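Local atomic coordinates of 5-cytosine DNA methyltransferase (Entamoeba histolytica, PDB entry 3QV2), a protein that probably transfers methyl groups from S-adenosylmethionine to the C5 position of cytosine in tRNA or DNA, as a Dnmt2-type enzyme. Residues I157-R170 and L305-L317. Sequence-based numbering, arbitrary orientation.
Sequences IICSPIDIGIPNSR and LGNSVSCFVIAQL. With SAH (S-adenosyl-L-homocysteine), chain B.
R170 supplies the polar half of this contact by reaching into the turn between helix 298-306 and helix 311-321. Its chain runs fully extended from CG to NE, with CG anti to the backbone N (chi1 -168°), which carries the guanidinium across to the carbonyls of G306 and S308. NH2 gives G306 O a nearly straight bond of 2.8 Å; this oxygen lies in the guanidinium plane, although the donor stands above the carbonyl plane. The same nitrogen makes a weak, bent bond to S308 O, and a water accepting from NE donates to that carbonyl at 2.7 Å. NH1 turns instead to F235 O. Arginine suits the place because its planar group can donate to several carbonyls at once. S308 OG donates to L305 O, in the carbonyl plane, and is also hydrogen-bonded to H283 outside the turn.

The apolar half gathers on helix 311-317. V313 spreads its two methyls: CG1 meets C159 SG at 3.6 Å, while CG2 lies over the backbone of P161, 3.6 Å from its CA. I164 sends CD1 against the V313 backbone and beside the Q316 amide, whose NE2 is held by H189 O and E191. Farther along, I166 places CD1 over the centre of the F312 ring, 3.7 Å from the centroid, a CH-pi contact. Earlier on the strand, I157 CG2 touches L317 CD1. P161 CG packs on S310 OG (3.5 Å), the N-cap oxygen that weakly accepts from V313 N.

Apolar side chains, many of them branched, thus seat the helix against edge strand 153-159 and the following loop of the methyltransferase's Rossmann-like sheet. Beyond them, arginine bonds fasten the turn whose N307, S308 and V309 line the S-adenosyl-L-homocysteine pocket, consistent with R170 acting as a second-shell residue behind that wall.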
loop_
_atom_site.group_PDB
_atom_site.type_symbol
_atom_site.label_atom_id
_atom_site.label_comp_id
_atom_site.label_asym_id
_atom_site.label_seq_id
_atom_site.Cartn_x
_atom_site.Cartn_y
_atom_site.Cartn_z
ATOM N N ILE A 157 5.256 -6.641 -11.947
ATOM C CA ILE A 157 6.258 -7.246 -11.080
ATOM C C ILE A 157 5.691 -7.589 -9.709
ATOM O O ILE A 157 4.890 -6.840 -9.150
ATOM C CB ILE A 157 7.483 -6.322 -10.899
ATOM C CG1 ILE A 157 8.581 -7.038 -10.109
ATOM C CG2 ILE A 157 7.080 -5.028 -10.205
ATOM C CD1 ILE A 157 9.819 -6.197 -9.877
ATOM N N ILE A 158 6.105 -8.736 -9.183
ATOM C CA ILE A 158 5.801 -9.112 -7.812
ATOM C C ILE A 158 7.078 -8.992 -6.992
ATOM O O ILE A 158 8.047 -9.711 -7.237
ATOM C CB ILE A 158 5.280 -10.558 -7.723
ATOM C CG1 ILE A 158 3.942 -10.689 -8.449
ATOM C CG2 ILE A 158 5.143 -10.986 -6.271
ATOM C CD1 ILE A 158 3.338 -12.076 -8.368
ATOM N N CYS A 159 7.087 -8.077 -6.028
ATOM C CA CYS A 159 8.281 -7.854 -5.221
ATOM C C CYS A 159 7.944 -7.405 -3.804
ATOM O O CYS A 159 6.797 -7.082 -3.499
ATOM C CB CYS A 159 9.199 -6.832 -5.894
ATOM S SG CYS A 159 8.484 -5.182 -6.058
ATOM N N SER A 160 8.960 -7.383 -2.946
ATOM C CA SER A 160 8.786 -7.024 -1.543
ATOM C C SER A 160 9.796 -5.948 -1.150
ATOM O O SER A 160 10.863 -5.845 -1.756
ATOM C CB SER A 160 8.960 -8.263 -0.660
ATOM O OG SER A 160 8.794 -7.953 0.711
ATOM N N PRO A 161 9.457 -5.132 -0.139
ATOM C CA PRO A 161 10.354 -4.068 0.328
ATOM C C PRO A 161 11.744 -4.581 0.700
ATOM O O PRO A 161 12.722 -3.849 0.549
ATOM C CB PRO A 161 9.637 -3.533 1.569
ATOM C CG PRO A 161 8.196 -3.797 1.300
ATOM C CD PRO A 161 8.162 -5.107 0.563
ATOM N N ILE A 162 11.829 -5.818 1.179
ATOM C CA ILE A 162 13.117 -6.393 1.551
ATOM C C ILE A 162 14.037 -6.508 0.341
ATOM O O ILE A 162 15.261 -6.520 0.476
ATOM C CB ILE A 162 12.961 -7.783 2.197
ATOM C CG1 ILE A 162 12.413 -8.788 1.184
ATOM C CG2 ILE A 162 12.064 -7.704 3.422
ATOM C CD1 ILE A 162 12.449 -10.222 1.668
ATOM N N ASP A 163 13.437 -6.585 -0.842
ATOM C CA ASP A 163 14.197 -6.704 -2.082
ATOM C C ASP A 163 15.037 -5.459 -2.352
ATOM O O ASP A 163 16.064 -5.532 -3.024
ATOM C CB ASP A 163 13.266 -6.993 -3.262
ATOM C CG ASP A 163 12.557 -8.326 -3.130
ATOM O OD1 ASP A 163 13.080 -9.206 -2.415
ATOM O OD2 ASP A 163 11.480 -8.494 -3.739
ATOM N N ILE A 164 14.599 -4.319 -1.824
ATOM C CA ILE A 164 15.356 -3.079 -1.967
ATOM C C ILE A 164 15.940 -2.600 -0.638
ATOM O O ILE A 164 16.257 -1.423 -0.478
ATOM C CB ILE A 164 14.512 -1.951 -2.597
ATOM C CG1 ILE A 164 13.256 -1.688 -1.766
ATOM C CG2 ILE A 164 14.149 -2.294 -4.035
ATOM C CD1 ILE A 164 12.406 -0.552 -2.288
ATOM N N GLY A 165 16.070 -3.516 0.315
ATOM C CA GLY A 165 16.763 -3.228 1.559
ATOM C C GLY A 165 15.915 -2.637 2.670
ATOM O O GLY A 165 16.449 -2.106 3.644
ATOM N N ILE A 166 14.596 -2.724 2.531
ATOM C CA ILE A 166 13.695 -2.263 3.580
ATOM C C ILE A 166 13.284 -3.434 4.466
ATOM O O ILE A 166 12.742 -4.425 3.978
ATOM C CB ILE A 166 12.443 -1.580 2.997
ATOM C CG1 ILE A 166 12.846 -0.393 2.117
ATOM C CG2 ILE A 166 11.517 -1.121 4.112
ATOM C CD1 ILE A 166 13.622 0.677 2.854
ATOM N N PRO A 167 13.550 -3.323 5.776
ATOM C CA PRO A 167 13.299 -4.402 6.741
ATOM C C PRO A 167 11.812 -4.651 6.986
ATOM O O PRO A 167 11.334 -4.485 8.109
ATOM C CB PRO A 167 13.971 -3.885 8.018
ATOM C CG PRO A 167 13.927 -2.407 7.887
ATOM C CD PRO A 167 14.113 -2.126 6.422
ATOM N N ASN A 168 11.095 -5.050 5.942
ATOM C CA ASN A 168 9.678 -5.372 6.065
ATOM C C ASN A 168 9.180 -6.212 4.898
ATOM O O ASN A 168 9.350 -5.843 3.737
ATOM C CB ASN A 168 8.838 -4.100 6.190
ATOM C CG ASN A 168 7.351 -4.392 6.276
ATOM O OD1 ASN A 168 6.621 -4.254 5.294
ATOM N ND2 ASN A 168 6.897 -4.806 7.454
ATOM N N SER A 169 8.564 -7.345 5.214
ATOM C CA SER A 169 8.027 -8.226 4.189
ATOM C C SER A 169 6.600 -7.848 3.823
ATOM O O SER A 169 5.679 -8.016 4.621
ATOM C CB SER A 169 8.083 -9.682 4.651
ATOM O OG SER A 169 9.423 -10.112 4.815
ATOM N N ARG A 170 6.424 -7.331 2.613
ATOM C CA ARG A 170 5.096 -7.003 2.110
ATOM C C ARG A 170 5.022 -7.281 0.614
ATOM O O ARG A 170 4.945 -6.359 -0.198
ATOM C CB ARG A 170 4.746 -5.542 2.403
ATOM C CG ARG A 170 3.281 -5.202 2.166
ATOM C CD ARG A 170 2.980 -3.751 2.506
ATOM N NE ARG A 170 1.558 -3.447 2.373
ATOM C CZ ARG A 170 0.679 -3.546 3.364
ATOM N NH1 ARG A 170 1.075 -3.939 4.565
ATOM N NH2 ARG A 170 -0.598 -3.250 3.154
ATOM N N LEU A 305 -3.346 1.911 7.956
ATOM C CA LEU A 305 -1.953 1.590 7.660
ATOM C C LEU A 305 -1.805 0.171 7.120
ATOM O O LEU A 305 -1.056 -0.067 6.174
ATOM C CB LEU A 305 -1.084 1.781 8.905
ATOM C CG LEU A 305 -0.868 3.232 9.339
ATOM C CD1 LEU A 305 -0.381 3.309 10.779
ATOM C CD2 LEU A 305 0.103 3.929 8.395
ATOM N N GLY A 306 -2.525 -0.767 7.726
ATOM C CA GLY A 306 -2.491 -2.152 7.293
ATOM C C GLY A 306 -2.960 -2.308 5.860
ATOM O O GLY A 306 -2.550 -3.231 5.158
ATOM N N ASN A 307 -3.822 -1.395 5.422
ATOM C CA ASN A 307 -4.369 -1.435 4.070
ATOM C C ASN A 307 -3.597 -0.567 3.078
ATOM O O ASN A 307 -3.947 -0.505 1.899
ATOM C CB ASN A 307 -5.845 -1.023 4.079
ATOM C CG ASN A 307 -6.745 -2.087 4.674
ATOM O OD1 ASN A 307 -6.524 -3.282 4.481
ATOM N ND2 ASN A 307 -7.770 -1.658 5.402
ATOM N N SER A 308 -2.548 0.098 3.554
ATOM C CA SER A 308 -1.782 1.014 2.713
ATOM C C SER A 308 -0.762 0.279 1.846
ATOM O O SER A 308 -1.002 -0.847 1.412
ATOM C CB SER A 308 -1.083 2.078 3.562
ATOM O OG SER A 308 -0.047 1.508 4.340
ATOM N N VAL A 309 0.376 0.923 1.600
ATOM C CA VAL A 309 1.379 0.385 0.686
ATOM C C VAL A 309 2.802 0.653 1.168
ATOM O O VAL A 309 3.012 1.310 2.188
ATOM C CB VAL A 309 1.237 1.008 -0.719
ATOM C CG1 VAL A 309 -0.115 0.666 -1.330
ATOM C CG2 VAL A 309 1.435 2.513 -0.649
ATOM N N SER A 310 3.773 0.136 0.422
ATOM C CA SER A 310 5.177 0.437 0.666
ATOM C C SER A 310 5.634 1.543 -0.277
ATOM O O SER A 310 6.017 1.278 -1.417
ATOM C CB SER A 310 6.041 -0.808 0.462
ATOM O OG SER A 310 7.421 -0.480 0.501
ATOM N N CYS A 311 5.585 2.782 0.200
ATOM C CA CYS A 311 5.973 3.928 -0.611
ATOM C C CYS A 311 7.384 3.765 -1.161
ATOM O O CYS A 311 7.686 4.228 -2.259
ATOM C CB CYS A 311 5.866 5.222 0.198
ATOM S SG CYS A 311 4.208 5.559 0.826
ATOM N N PHE A 312 8.241 3.102 -0.391
ATOM C CA PHE A 312 9.602 2.815 -0.834
ATOM C C PHE A 312 9.605 2.103 -2.181
ATOM O O PHE A 312 10.229 2.564 -3.135
ATOM C CB PHE A 312 10.343 1.960 0.200
ATOM C CG PHE A 312 10.772 2.717 1.425
ATOM C CD1 PHE A 312 11.773 3.671 1.348
ATOM C CD2 PHE A 312 10.190 2.461 2.654
ATOM C CE1 PHE A 312 12.175 4.367 2.474
ATOM C CE2 PHE A 312 10.589 3.151 3.782
ATOM C CZ PHE A 312 11.582 4.106 3.691
ATOM N N VAL A 313 8.903 0.976 -2.247
ATOM C CA VAL A 313 8.861 0.156 -3.452
ATOM C C VAL A 313 8.187 0.877 -4.614
ATOM O O VAL A 313 8.724 0.929 -5.723
ATOM C CB VAL A 313 8.122 -1.172 -3.198
ATOM C CG1 VAL A 313 7.997 -1.965 -4.486
ATOM C CG2 VAL A 313 8.840 -1.985 -2.132
ATOM N N ILE A 314 7.006 1.429 -4.357
ATOM C CA ILE A 314 6.230 2.088 -5.399
ATOM C C ILE A 314 6.975 3.277 -5.999
ATOM O O ILE A 314 6.845 3.563 -7.190
ATOM C CB ILE A 314 4.856 2.547 -4.874
ATOM C CG1 ILE A 314 4.047 1.344 -4.386
ATOM C CG2 ILE A 314 4.096 3.292 -5.956
ATOM C CD1 ILE A 314 2.659 1.700 -3.902
ATOM N N ALA A 315 7.758 3.965 -5.175
ATOM C CA ALA A 315 8.540 5.103 -5.645
ATOM C C ALA A 315 9.471 4.685 -6.776
ATOM O O ALA A 315 9.568 5.364 -7.797
ATOM C CB ALA A 315 9.331 5.718 -4.504
ATOM N N GLN A 316 10.153 3.559 -6.589
ATOM C CA GLN A 316 11.081 3.062 -7.598
ATOM C C GLN A 316 10.361 2.597 -8.859
ATOM O O GLN A 316 10.837 2.820 -9.972
ATOM C CB GLN A 316 11.943 1.929 -7.036
ATOM C CG GLN A 316 12.901 2.364 -5.942
ATOM C CD GLN A 316 14.006 1.356 -5.703
ATOM O OE1 GLN A 316 14.292 0.519 -6.558
ATOM N NE2 GLN A 316 14.635 1.431 -4.536
ATOM N N LEU A 317 9.212 1.952 -8.683
ATOM C CA LEU A 317 8.452 1.431 -9.814
ATOM C C LEU A 317 7.811 2.549 -10.631
ATOM O O LEU A 317 7.686 2.445 -11.850
ATOM C CB LEU A 317 7.392 0.437 -9.335
ATOM C CG LEU A 317 7.947 -0.772 -8.580
ATOM C CD1 LEU A 317 6.829 -1.709 -8.170
ATOM C CD2 LEU A 317 8.977 -1.503 -9.432
HETATM N N SAH B . -3.549 2.565 -1.335
HETATM C CA SAH B . -4.308 3.314 -0.353
HETATM C CB SAH B . -5.433 2.467 0.227
HETATM C CG SAH B . -6.029 1.368 -0.618
HETATM S SD SAH B . -7.295 0.332 0.142
HETATM C C SAH B . -3.378 3.807 0.726
HETATM O O SAH B . -3.821 4.010 1.893
HETATM O OXT SAH B . -2.147 4.023 0.459
HETATM C "C5'" SAH B . -8.761 0.363 -0.867
HETATM C "C4'" SAH B . -9.659 1.541 -0.766
HETATM O "O4'" SAH B . -10.575 1.485 -1.802
HETATM C "C3'" SAH B . -10.413 1.479 0.488
HETATM O "O3'" SAH B . -10.010 2.506 1.328
HETATM C "C2'" SAH B . -11.807 1.631 0.154
HETATM O "O2'" SAH B . -12.379 2.612 0.945
HETATM C "C1'" SAH B . -11.813 2.036 -1.254
HETATM N N9 SAH B . -13.012 1.615 -1.921
HETATM C C8 SAH B . -13.623 0.423 -1.940
HETATM N N7 SAH B . -14.713 0.545 -2.714
HETATM C C5 SAH B . -14.779 1.818 -3.173
HETATM C C6 SAH B . -15.679 2.495 -3.999
HETATM N N6 SAH B . -16.828 1.819 -4.548
HETATM N N1 SAH B . -15.447 3.793 -4.265
HETATM C C2 SAH B . -14.387 4.442 -3.765
HETATM N N3 SAH B . -13.512 3.813 -2.973
HETATM C C4 SAH B . -13.684 2.515 -2.664
HETATM O O HOH W 1 0.066 -2.894 -0.038
#